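Local atomic coordinates of pyridoxine 4-oxidase (Mesorhizobium loti, PDB entry 4HA6), a protein that catalyses the FAD-dependent oxidation of pyridoxine by molecular oxygen, yielding pyridoxal and hydrogen peroxide, as a member of the GMC oxidoreductase family. Residues Arg217-Lys222 with Pro376-Arg381; Leu358-Thr363 with Arg399-Ala404; Leu422-Pro427 with Asp434-Arg439. All blocks are in the same frame, centred on the assembly; numbering follows the deposited sequence.

The three contacts sit in two regions of a single chain. Contact 1 lies on the FAD-binding side, at the adenine end of the cofactor, where strand 217-224 of a three-stranded antiparallel sheet meets a loop. Contacts 2 and 3 are structural packing away from the ligand pockets, around the larger antiparallel sheet of what is probably the substrate-binding domain. The centres of contacts 1 and 2 are about 39 Å apart, on opposite sides of the chain's centre, although their segments alternate along the sequence; contact 3 follows both. Contacts 2 and 3, with centres about 12 Å apart, adjoin: R399 NE forms a salt bridge with D434 OD1, and F360 packs on F436. Helices 392-409 and 430-440 thereby join them.

Contact 1 (Arg217-Lys222 with Pro376-Arg381); sequences RVRRLK and PELGDR. With FAD (flavin-adenine dinucleotide), chain B.
One ordered water joins R219 to the backbone and side chain of the 376-381 loop. It donates to E377 OE1 at 2.7 Å and accepts from L378 N at 2.9 Å and, at a longer 3.3 Å, from R219 NH1. Between these two segments the polar link runs through the water: R219 NH1 and E377 OE1 stand 4.6 Å apart, with the oxygen well out of the guanidinium plane, so they interact directly only as nearby opposite charges. The stronger partner of this arginine is E232 on the adjacent strand 227-235, which forms a salt bridge through R219 NH2.

Direct contact across the segments is apolar and centres on L378. Its CD1 branch reaches R217 CB at 4.0 Å, while its CG meets R219 CD at 4.1 Å, the two side chains crossing at about a right angle. R219 carries CG anti to its own N (chi1 174°) and then bends at chi3, which brings NH1 round to the water while CD remains against the leucine. L378 is presented by a type I turn from E377 to D380, closed by D380 N to E377 O and braced by E377 N to D380 OD1.

Between the two arginines, V218 serves the cofactor with its backbone. V218 N donates to FAD N1A at 2.9 Å and 161°, and FAD N6A donates to V218 O at 2.9 Å and 164°. This pair of nearly straight bonds reads the adenine edge much as a pairing base would. FAD is also held by E32, among other residues. The chemistry therefore divides by position along the strand: the backbone of V218 matches the donor-acceptor pattern of adenine, consistent with recognition of the base, whereas aliphatic portions of R217 and R219 pack on the loop and a water mediates the polar link to it.

Contact 2 (Leu358-Thr363 with Arg399-Ala404); sequences LLFGIT and RRALEA
This is a buried, apolar strand-to-helix packing contact in which F360, on strand 355-362, and neighbouring G361 meet A401 and L402 of helix 392-409. The short segments run nearly antiparallel, with 153° between their directions, and their axes approach to 7.1 Å. The closeness is consistent with small residues at the middle of the interface: A401 CB lies 3.3 Å from G361 O, and the CA atoms of F360 and A401 are 5.6 Å apart.

The larger groups meet next to this point. L402 CG sits over one face of the F360 ring, 4.0 Å from its centroid and 23° off the ring normal, an offset CH-pi contact with CZ as its closest ring atom. L402 CD2 extends the overlap to CE1. The two side chains lie alongside each other and point the same way. For F360, chi1 of 56° sets CG between the backbone N and the carbonyl carbon, and this turns the ring across the flank of the helix, beside L402.

In the fold, strand 355-362 pairs antiparallel with strands 293-302 and 333-338, and helix 392-409 packs on one face of this sheet, in what is probably the substrate-binding domain, as in other GMC oxidoreductases. A401 and A404 also touch I333 of the neighbouring strand, which extends the packing across more than one strand.

On the helix itself, R400 grips E403 side-on. NE and NH2 both donate to E403 OE1, at 3.1 and 3.0 Å; OE1 lies almost in the guanidinium plane, while both nitrogens meet it from the same face of the carboxylate, well above its plane. E396, one turn earlier, forms a second salt bridge with R400 through NH1.

Contact 3 (Leu422-Pro427 with Asp434-Arg439); sequences LLPGTP and DDFIAR
L423 and P424 make the contact of the 422-427 loop with F436 on helix 430-440. L423 CB approaches F436 CE2 at 3.8 Å, lying oblique to the ring. P424, which follows a cis peptide bond, sits over the centre of the ring: its CB stands 3.4 Å from the ring centroid and only 3° off the normal, a CH-pi contact centred over the face. All six ring carbons consequently lie within 3.8 Å of P424 CB. The chain then turns at G425, whose backbone angles would bring a CB up against the carbonyl O of P424; its N-H is taken by E421. P427 reaches R406 of helix 392-409, which P424 also touches.

F436 holds CG anti to its backbone N (chi1 173°), extending the ring from the helix towards the loop, with F347 meeting it as well. An alanine here is likely to leave P424 without the face it rests on and open a gap between loop and helix. Nearby, R439 NH1 forms a salt bridge with D435 OD2 at 2.7 Å, one helical turn apart.

Since loop and helix meet through carbon alone, the direct contact between them is one of shape and dispersion, with the CB of P424 set over the pi face of F436.

Contact 1 (Arg217-Lys222 with Pro376-Arg381)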
loop_
_atom_site.group_PDB
_atom_site.type_symbol
_atom_site.label_atom_id
_atom_site.label_comp_id
_atom_site.label_asym_id
_atom_site.label_seq_id
_atom_site.Cartn_x
_atom_site.Cartn_y
_atom_site.Cartn_z
ATOM N N ARG A 217 -0.710 -21.366 6.993
ATOM C CA ARG A 217 -1.327 -20.233 7.678
ATOM C C ARG A 217 -1.125 -20.269 9.183
ATOM O O ARG A 217 -1.506 -21.246 9.841
ATOM C CB ARG A 217 -2.826 -20.227 7.430
ATOM C CG ARG A 217 -3.244 -19.474 6.202
ATOM C CD ARG A 217 -4.723 -19.643 5.960
ATOM N NE ARG A 217 -5.002 -19.749 4.535
ATOM C CZ ARG A 217 -5.973 -19.093 3.921
ATOM N NH1 ARG A 217 -6.763 -18.285 4.616
ATOM N NH2 ARG A 217 -6.156 -19.248 2.616
ATOM N N VAL A 218 -0.551 -19.201 9.736
ATOM C CA VAL A 218 -0.440 -19.087 11.194
ATOM C C VAL A 218 -1.811 -18.696 11.740
ATOM O O VAL A 218 -2.360 -17.647 11.362
ATOM C CB VAL A 218 0.607 -18.045 11.623
ATOM C CG1 VAL A 218 0.640 -17.925 13.137
ATOM C CG2 VAL A 218 1.983 -18.437 11.100
ATOM N N ARG A 219 -2.361 -19.533 12.621
ATOM C CA ARG A 219 -3.736 -19.360 13.102
ATOM C C ARG A 219 -3.783 -18.648 14.442
ATOM O O ARG A 219 -4.665 -17.820 14.674
ATOM C CB ARG A 219 -4.464 -20.726 13.196
ATOM C CG ARG A 219 -5.861 -20.675 13.823
ATOM C CD ARG A 219 -6.718 -21.908 13.495
ATOM N NE ARG A 219 -6.188 -23.130 14.091
ATOM C CZ ARG A 219 -6.621 -24.361 13.802
ATOM N NH1 ARG A 219 -7.595 -24.537 12.913
ATOM N NH2 ARG A 219 -6.078 -25.424 14.395
ATOM N N ARG A 220 -2.850 -18.998 15.330
ATOM C CA ARG A 220 -2.779 -18.406 16.662
ATOM C C ARG A 220 -1.331 -18.313 17.125
ATOM O O ARG A 220 -0.497 -19.164 16.767
ATOM C CB ARG A 220 -3.556 -19.269 17.677
ATOM C CG ARG A 220 -5.063 -19.380 17.438
ATOM C CD ARG A 220 -5.763 -20.265 18.493
ATOM N NE ARG A 220 -5.751 -21.692 18.156
ATOM C CZ ARG A 220 -6.769 -22.524 18.376
ATOM N NH1 ARG A 220 -7.891 -22.079 18.926
ATOM N NH2 ARG A 220 -6.668 -23.803 18.042
ATOM N N LEU A 221 -1.040 -17.295 17.936
ATOM C CA LEU A 221 0.222 -17.211 18.662
ATOM C C LEU A 221 -0.096 -17.661 20.074
ATOM O O LEU A 221 -1.092 -17.221 20.659
ATOM C CB LEU A 221 0.736 -15.773 18.721
ATOM C CG LEU A 221 0.820 -15.062 17.378
ATOM C CD1 LEU A 221 1.095 -13.586 17.566
ATOM C CD2 LEU A 221 1.895 -15.722 16.535
ATOM N N LYS A 222 0.745 -18.528 20.630
ATOM C CA LYS A 222 0.507 -19.034 21.971
ATOM C C LYS A 222 1.425 -18.351 22.980
ATOM O O LYS A 222 2.633 -18.182 22.747
ATOM C CB LYS A 222 0.655 -20.555 22.002
ATOM C CG LYS A 222 -0.384 -21.269 21.143
ATOM C CD LYS A 222 -0.295 -22.797 21.290
ATOM C CE LYS A 222 -1.490 -23.503 20.645
ATOM N NZ LYS A 222 -1.443 -24.987 20.871
ATOM N N PRO A 376 -13.495 -17.095 15.564
ATOM C CA PRO A 376 -12.124 -17.553 15.830
ATOM C C PRO A 376 -11.440 -18.192 14.613
ATOM O O PRO A 376 -10.218 -18.359 14.642
ATOM C CB PRO A 376 -12.313 -18.629 16.920
ATOM C CG PRO A 376 -13.822 -18.675 17.239
ATOM C CD PRO A 376 -14.519 -18.017 16.094
ATOM N N GLU A 377 -12.187 -18.559 13.569
ATOM C CA GLU A 377 -11.613 -19.469 12.559
ATOM C C GLU A 377 -10.938 -18.767 11.386
ATOM O O GLU A 377 -11.278 -17.627 11.051
ATOM C CB GLU A 377 -12.677 -20.440 12.045
ATOM C CG GLU A 377 -13.493 -21.098 13.158
ATOM C CD GLU A 377 -12.642 -21.946 14.089
ATOM O OE1 GLU A 377 -11.500 -22.292 13.725
ATOM O OE2 GLU A 377 -13.118 -22.272 15.197
ATOM N N LEU A 378 -9.982 -19.450 10.757
ATOM C CA LEU A 378 -9.330 -18.908 9.566
ATOM C C LEU A 378 -10.384 -18.558 8.512
ATOM O O LEU A 378 -10.248 -17.576 7.789
ATOM C CB LEU A 378 -8.322 -19.905 8.996
ATOM C CG LEU A 378 -7.059 -20.111 9.823
ATOM C CD1 LEU A 378 -6.230 -21.269 9.282
ATOM C CD2 LEU A 378 -6.229 -18.823 9.874
ATOM N N GLY A 379 -11.458 -19.338 8.459
ATOM C CA GLY A 379 -12.461 -19.157 7.417
ATOM C C GLY A 379 -13.533 -18.122 7.711
ATOM O O GLY A 379 -14.363 -17.841 6.838
ATOM N N ASP A 380 -13.540 -17.571 8.930
ATOM C CA ASP A 380 -14.518 -16.544 9.303
ATOM C C ASP A 380 -14.092 -15.207 8.708
ATOM O O ASP A 380 -13.003 -14.700 9.019
ATOM C CB ASP A 380 -14.594 -16.399 10.827
ATOM C CG ASP A 380 -15.112 -17.642 11.504
ATOM O OD1 ASP A 380 -14.745 -17.891 12.680
ATOM O OD2 ASP A 380 -15.880 -18.372 10.850
ATOM N N ARG A 381 -14.938 -14.621 7.869
ATOM C CA ARG A 381 -14.525 -13.428 7.132
ATOM C C ARG A 381 -14.334 -12.219 8.044
ATOM O O ARG A 381 -14.990 -12.096 9.087
ATOM C CB ARG A 381 -15.506 -13.113 6.001
ATOM C CG ARG A 381 -16.915 -12.901 6.464
ATOM C CD ARG A 381 -17.333 -11.461 6.272
ATOM N NE ARG A 381 -18.573 -11.160 6.985
ATOM C CZ ARG A 381 -19.162 -9.969 6.973
ATOM N NH1 ARG A 381 -18.627 -8.972 6.275
ATOM N NH2 ARG A 381 -20.286 -9.773 7.656
HETATM P PA FAD B . 1.588 -7.868 1.990
HETATM O O1A FAD B . 2.639 -7.539 0.939
HETATM O O2A FAD B . 0.142 -7.892 1.580
HETATM O O5B FAD B . 1.994 -9.298 2.628
HETATM C C5B FAD B . 1.153 -10.073 3.476
HETATM C C4B FAD B . 1.602 -11.514 3.276
HETATM O O4B FAD B . 1.345 -12.318 4.432
HETATM C C3B FAD B . 0.852 -12.159 2.118
HETATM O O3B FAD B . 1.836 -12.847 1.328
HETATM C C2B FAD B . -0.117 -13.135 2.779
HETATM O O2B FAD B . -0.372 -14.276 1.940
HETATM C C1B FAD B . 0.614 -13.504 4.066
HETATM N N9A FAD B . -0.265 -13.859 5.220
HETATM C C8A FAD B . -1.385 -13.215 5.614
HETATM N N7A FAD B . -1.910 -13.809 6.720
HETATM C C5A FAD B . -1.118 -14.853 7.057
HETATM C C6A FAD B . -1.100 -15.890 8.123
HETATM N N6A FAD B . -2.070 -15.926 9.092
HETATM N N1A FAD B . -0.082 -16.797 8.104
HETATM C C2A FAD B . 0.886 -16.765 7.164
HETATM N N3A FAD B . 0.922 -15.843 6.176
HETATM C C4A FAD B . -0.033 -14.876 6.066
HETATM N N1 FAD B . 1.796 0.142 -3.513
HETATM C C2 FAD B . 2.627 0.998 -4.136
HETATM O O2 FAD B . 3.441 1.648 -3.442
HETATM N N3 FAD B . 2.595 1.202 -5.466
HETATM C C4 FAD B . 1.742 0.546 -6.271
HETATM O O4 FAD B . 1.714 0.756 -7.512
HETATM C C4X FAD B . 0.795 -0.415 -5.659
HETATM N N5 FAD B . -0.106 -1.103 -6.390
HETATM C C5X FAD B . -0.948 -1.991 -5.805
HETATM C C6 FAD B . -1.868 -2.703 -6.572
HETATM C C7 FAD B . -2.726 -3.620 -5.972
HETATM C C7M FAD B . -3.714 -4.386 -6.817
HETATM C C8 FAD B . -2.662 -3.844 -4.501
HETATM C C8M FAD B . -3.598 -4.831 -3.856
HETATM C C9 FAD B . -1.744 -3.138 -3.724
HETATM C C9A FAD B . -0.893 -2.216 -4.333
HETATM N N10 FAD B . 0.033 -1.495 -3.560
HETATM C C10 FAD B . 0.889 -0.585 -4.197
HETATM C "C1'" FAD B . 0.095 -1.692 -2.106
HETATM C "C2'" FAD B . 1.301 -2.507 -1.668
HETATM O "O2'" FAD B . 1.450 -3.661 -2.511
HETATM C "C3'" FAD B . 1.051 -2.928 -0.219
HETATM O "O3'" FAD B . 0.728 -1.754 0.545
HETATM C "C4'" FAD B . 2.261 -3.624 0.377
HETATM O "O4'" FAD B . 2.582 -4.753 -0.455
HETATM C "C5'" FAD B . 2.000 -4.065 1.822
HETATM O "O5'" FAD B . 2.962 -5.061 2.163
HETATM P P FAD B . 2.849 -5.821 3.567
HETATM O O1P FAD B . 4.155 -6.536 3.888
HETATM O O2P FAD B . 2.242 -4.891 4.598
HETATM O O3P FAD B . 1.704 -6.903 3.266
HETATM O O HOH W 1 -9.537 -22.053 11.945
#

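Contact 2 (Leu358-Thr363 with Arg399-Ala404)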
loop_
_atom_site.group_PDB
_atom_site.type_symbol
_atom_site.label_atom_id
_atom_site.label_comp_id
_atom_site.label_asym_id
_atom_site.label_seq_id
_atom_site.Cartn_x
_atom_site.Cartn_y
_atom_site.Cartn_z
ATOM N N LEU A 358 -9.250 10.260 -16.096
ATOM C CA LEU A 358 -8.367 10.913 -15.146
ATOM C C LEU A 358 -8.887 10.499 -13.776
ATOM O O LEU A 358 -10.078 10.648 -13.478
ATOM C CB LEU A 358 -8.404 12.432 -15.295
ATOM C CG LEU A 358 -8.113 13.044 -16.668
ATOM C CD1 LEU A 358 -7.782 14.509 -16.502
ATOM C CD2 LEU A 358 -7.002 12.324 -17.412
ATOM N N LEU A 359 -8.002 9.949 -12.959
ATOM C CA LEU A 359 -8.387 9.481 -11.647
ATOM C C LEU A 359 -8.067 10.601 -10.675
ATOM O O LEU A 359 -7.098 11.346 -10.871
ATOM C CB LEU A 359 -7.620 8.206 -11.316
ATOM C CG LEU A 359 -7.701 7.155 -12.430
ATOM C CD1 LEU A 359 -6.803 5.971 -12.142
ATOM C CD2 LEU A 359 -9.143 6.694 -12.634
ATOM N N PHE A 360 -8.894 10.764 -9.653
ATOM C CA PHE A 360 -8.720 11.896 -8.741
ATOM C C PHE A 360 -8.924 11.383 -7.325
ATOM O O PHE A 360 -9.779 10.498 -7.083
ATOM C CB PHE A 360 -9.670 13.053 -9.102
ATOM C CG PHE A 360 -11.127 12.660 -9.128
ATOM C CD1 PHE A 360 -11.717 12.191 -10.301
ATOM C CD2 PHE A 360 -11.902 12.738 -7.966
ATOM C CE1 PHE A 360 -13.063 11.802 -10.329
ATOM C CE2 PHE A 360 -13.258 12.357 -7.979
ATOM C CZ PHE A 360 -13.833 11.883 -9.165
ATOM N N GLY A 361 -8.116 11.883 -6.393
ATOM C CA GLY A 361 -8.138 11.352 -5.035
ATOM C C GLY A 361 -7.678 12.399 -4.042
ATOM O O GLY A 361 -7.260 13.486 -4.451
ATOM N N ILE A 362 -7.768 12.093 -2.746
ATOM C CA ILE A 362 -7.190 12.971 -1.728
ATOM C C ILE A 362 -6.025 12.224 -1.094
ATOM O O ILE A 362 -6.037 10.984 -1.017
ATOM C CB ILE A 362 -8.222 13.383 -0.643
ATOM C CG1 ILE A 362 -8.771 12.149 0.097
ATOM C CG2 ILE A 362 -9.347 14.195 -1.277
ATOM C CD1 ILE A 362 -9.630 12.513 1.288
ATOM N N THR A 363 -5.009 12.955 -0.649
ATOM C CA THR A 363 -3.759 12.280 -0.292
ATOM C C THR A 363 -3.642 11.899 1.167
ATOM O O THR A 363 -2.874 10.989 1.504
ATOM C CB THR A 363 -2.538 13.130 -0.654
ATOM O OG1 THR A 363 -2.737 14.467 -0.179
ATOM C CG2 THR A 363 -2.326 13.148 -2.160
ATOM N N ARG A 399 -13.925 17.188 -3.620
ATOM C CA ARG A 399 -14.464 18.186 -4.551
ATOM C C ARG A 399 -13.305 18.944 -5.191
ATOM O O ARG A 399 -13.294 19.174 -6.406
ATOM C CB ARG A 399 -15.384 19.188 -3.842
ATOM C CG ARG A 399 -16.716 18.615 -3.389
ATOM C CD ARG A 399 -17.595 19.694 -2.763
ATOM N NE ARG A 399 -18.486 19.080 -1.781
ATOM C CZ ARG A 399 -18.831 19.637 -0.625
ATOM N NH1 ARG A 399 -18.378 20.849 -0.290
ATOM N NH2 ARG A 399 -19.648 18.988 0.189
ATOM N N ARG A 400 -12.337 19.340 -4.372
ATOM C CA ARG A 400 -11.167 20.043 -4.895
ATOM C C ARG A 400 -10.430 19.151 -5.895
ATOM O O ARG A 400 -9.966 19.626 -6.947
ATOM C CB ARG A 400 -10.235 20.498 -3.767
ATOM C CG ARG A 400 -10.884 21.400 -2.692
ATOM C CD ARG A 400 -11.255 22.800 -3.209
ATOM N NE ARG A 400 -12.519 22.819 -3.954
ATOM C CZ ARG A 400 -13.734 22.825 -3.394
ATOM N NH1 ARG A 400 -13.876 22.813 -2.071
ATOM N NH2 ARG A 400 -14.818 22.836 -4.164
ATOM N N ALA A 401 -10.361 17.849 -5.601
ATOM C CA ALA A 401 -9.622 16.930 -6.482
ATOM C C ALA A 401 -10.343 16.790 -7.820
ATOM O O ALA A 401 -9.707 16.883 -8.882
ATOM C CB ALA A 401 -9.433 15.560 -5.830
ATOM N N LEU A 402 -11.658 16.557 -7.768
ATOM C CA LEU A 402 -12.471 16.450 -8.991
ATOM C C LEU A 402 -12.345 17.739 -9.778
ATOM O O LEU A 402 -12.260 17.732 -11.013
ATOM C CB LEU A 402 -13.946 16.271 -8.649
ATOM C CG LEU A 402 -14.867 15.424 -9.546
ATOM C CD1 LEU A 402 -16.311 15.868 -9.404
ATOM C CD2 LEU A 402 -14.448 15.345 -11.020
ATOM N N GLU A 403 -12.360 18.861 -9.071
ATOM C CA GLU A 403 -12.256 20.130 -9.776
ATOM C C GLU A 403 -10.901 20.286 -10.422
ATOM O O GLU A 403 -10.797 20.851 -11.507
ATOM C CB GLU A 403 -12.577 21.305 -8.855
ATOM C CG GLU A 403 -14.047 21.352 -8.529
ATOM C CD GLU A 403 -14.415 22.520 -7.671
ATOM O OE1 GLU A 403 -13.535 23.010 -6.922
ATOM O OE2 GLU A 403 -15.590 22.937 -7.749
ATOM N N ALA A 404 -9.861 19.783 -9.767
ATOM C CA ALA A 404 -8.528 19.915 -10.336
ATOM C C ALA A 404 -8.446 19.051 -11.584
ATOM O O ALA A 404 -7.847 19.444 -12.592
ATOM C CB ALA A 404 -7.468 19.522 -9.331
#

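Contact 3 (Leu422-Pro427 with Asp434-Arg439)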
loop_
_atom_site.group_PDB
_atom_site.type_symbol
_atom_site.label_atom_id
_atom_site.label_comp_id
_atom_site.label_asym_id
_atom_site.label_seq_id
_atom_site.Cartn_x
_atom_site.Cartn_y
_atom_site.Cartn_z
ATOM N N LEU A 422 -17.154 12.509 -20.709
ATOM C CA LEU A 422 -18.323 11.660 -20.493
ATOM C C LEU A 422 -18.804 11.769 -19.029
ATOM O O LEU A 422 -20.000 11.859 -18.767
ATOM C CB LEU A 422 -18.011 10.207 -20.879
ATOM C CG LEU A 422 -17.555 9.993 -22.336
ATOM C CD1 LEU A 422 -17.070 8.559 -22.606
ATOM C CD2 LEU A 422 -18.672 10.355 -23.305
ATOM N N LEU A 423 -17.867 11.774 -18.085
ATOM C CA LEU A 423 -18.197 11.870 -16.654
ATOM C C LEU A 423 -17.259 12.875 -15.946
ATOM O O LEU A 423 -16.052 12.902 -16.223
ATOM C CB LEU A 423 -18.088 10.492 -15.987
ATOM C CG LEU A 423 -18.864 9.291 -16.530
ATOM C CD1 LEU A 423 -18.431 8.003 -15.830
ATOM C CD2 LEU A 423 -20.363 9.471 -16.372
ATOM N N PRO A 424 -17.790 13.673 -14.997
ATOM C CA PRO A 424 -19.165 13.639 -14.491
ATOM C C PRO A 424 -20.127 14.466 -15.315
ATOM O O PRO A 424 -21.329 14.393 -15.081
ATOM C CB PRO A 424 -19.037 14.268 -13.095
ATOM C CG PRO A 424 -17.931 15.243 -13.229
ATOM C CD PRO A 424 -16.947 14.604 -14.214
ATOM N N GLY A 425 -19.625 15.238 -16.268
ATOM C CA GLY A 425 -20.525 16.029 -17.083
ATOM C C GLY A 425 -20.897 17.320 -16.390
ATOM O O GLY A 425 -20.052 18.204 -16.246
ATOM N N THR A 426 -22.147 17.420 -15.931
ATOM C CA THR A 426 -22.684 18.696 -15.443
ATOM C C THR A 426 -23.202 18.733 -13.991
ATOM O O THR A 426 -24.376 19.050 -13.763
ATOM C CB THR A 426 -23.827 19.185 -16.367
ATOM O OG1 THR A 426 -24.981 18.350 -16.197
ATOM C CG2 THR A 426 -23.386 19.143 -17.823
ATOM N N PRO A 427 -22.335 18.431 -13.004
ATOM C CA PRO A 427 -22.792 18.611 -11.617
ATOM C C PRO A 427 -22.900 20.093 -11.231
ATOM O O PRO A 427 -21.897 20.815 -11.205
ATOM C CB PRO A 427 -21.701 17.920 -10.792
ATOM C CG PRO A 427 -20.473 17.989 -11.654
ATOM C CD PRO A 427 -20.982 17.843 -13.069
ATOM N N ASP A 434 -20.898 15.593 -4.793
ATOM C CA ASP A 434 -20.681 14.620 -3.728
ATOM C C ASP A 434 -21.249 13.266 -4.147
ATOM O O ASP A 434 -20.656 12.223 -3.857
ATOM C CB ASP A 434 -21.352 15.086 -2.430
ATOM C CG ASP A 434 -20.523 16.122 -1.662
ATOM O OD1 ASP A 434 -19.453 16.549 -2.162
ATOM O OD2 ASP A 434 -20.959 16.520 -0.556
ATOM N N ASP A 435 -22.390 13.284 -4.837
ATOM C CA ASP A 435 -23.064 12.039 -5.220
ATOM C C ASP A 435 -22.271 11.306 -6.294
ATOM O O ASP A 435 -22.072 10.090 -6.220
ATOM C CB ASP A 435 -24.496 12.294 -5.716
ATOM C CG ASP A 435 -25.223 10.997 -6.069
ATOM O OD1 ASP A 435 -25.452 10.169 -5.157
ATOM O OD2 ASP A 435 -25.550 10.788 -7.257
ATOM N N PHE A 436 -21.819 12.048 -7.297
ATOM C CA PHE A 436 -20.958 11.455 -8.303
ATOM C C PHE A 436 -19.685 10.883 -7.677
ATOM O O PHE A 436 -19.276 9.755 -7.992
ATOM C CB PHE A 436 -20.583 12.471 -9.367
ATOM C CG PHE A 436 -19.566 11.953 -10.330
ATOM C CD1 PHE A 436 -18.227 12.288 -10.186
ATOM C CD2 PHE A 436 -19.944 11.102 -11.364
ATOM C CE1 PHE A 436 -17.268 11.791 -11.072
ATOM C CE2 PHE A 436 -18.999 10.607 -12.259
ATOM C CZ PHE A 436 -17.655 10.951 -12.108
ATOM N N ILE A 437 -19.044 11.657 -6.803
ATOM C CA ILE A 437 -17.809 11.191 -6.162
ATOM C C ILE A 437 -18.060 9.900 -5.363
ATOM O O ILE A 437 -17.312 8.928 -5.496
ATOM C CB ILE A 437 -17.188 12.299 -5.286
ATOM C CG1 ILE A 437 -16.683 13.446 -6.175
ATOM C CG2 ILE A 437 -16.051 11.757 -4.425
ATOM C CD1 ILE A 437 -16.351 14.733 -5.389
ATOM N N ALA A 438 -19.136 9.887 -4.573
ATOM C CA ALA A 438 -19.503 8.731 -3.747
ATOM C C ALA A 438 -19.768 7.476 -4.599
ATOM O O ALA A 438 -19.484 6.345 -4.182
ATOM C CB ALA A 438 -20.735 9.069 -2.893
ATOM N N ARG A 439 -20.319 7.688 -5.791
ATOM C CA ARG A 439 -20.627 6.597 -6.702
ATOM C C ARG A 439 -19.384 6.117 -7.444
ATOM O O ARG A 439 -19.307 4.941 -7.851
ATOM C CB ARG A 439 -21.705 7.037 -7.706
ATOM C CG ARG A 439 -23.154 6.906 -7.196
ATOM C CD ARG A 439 -24.124 7.880 -7.900
ATOM N NE ARG A 439 -23.952 7.928 -9.354
ATOM C CZ ARG A 439 -23.952 9.047 -10.086
ATOM N NH1 ARG A 439 -24.113 10.242 -9.523
ATOM N NH2 ARG A 439 -23.784 8.978 -11.401
#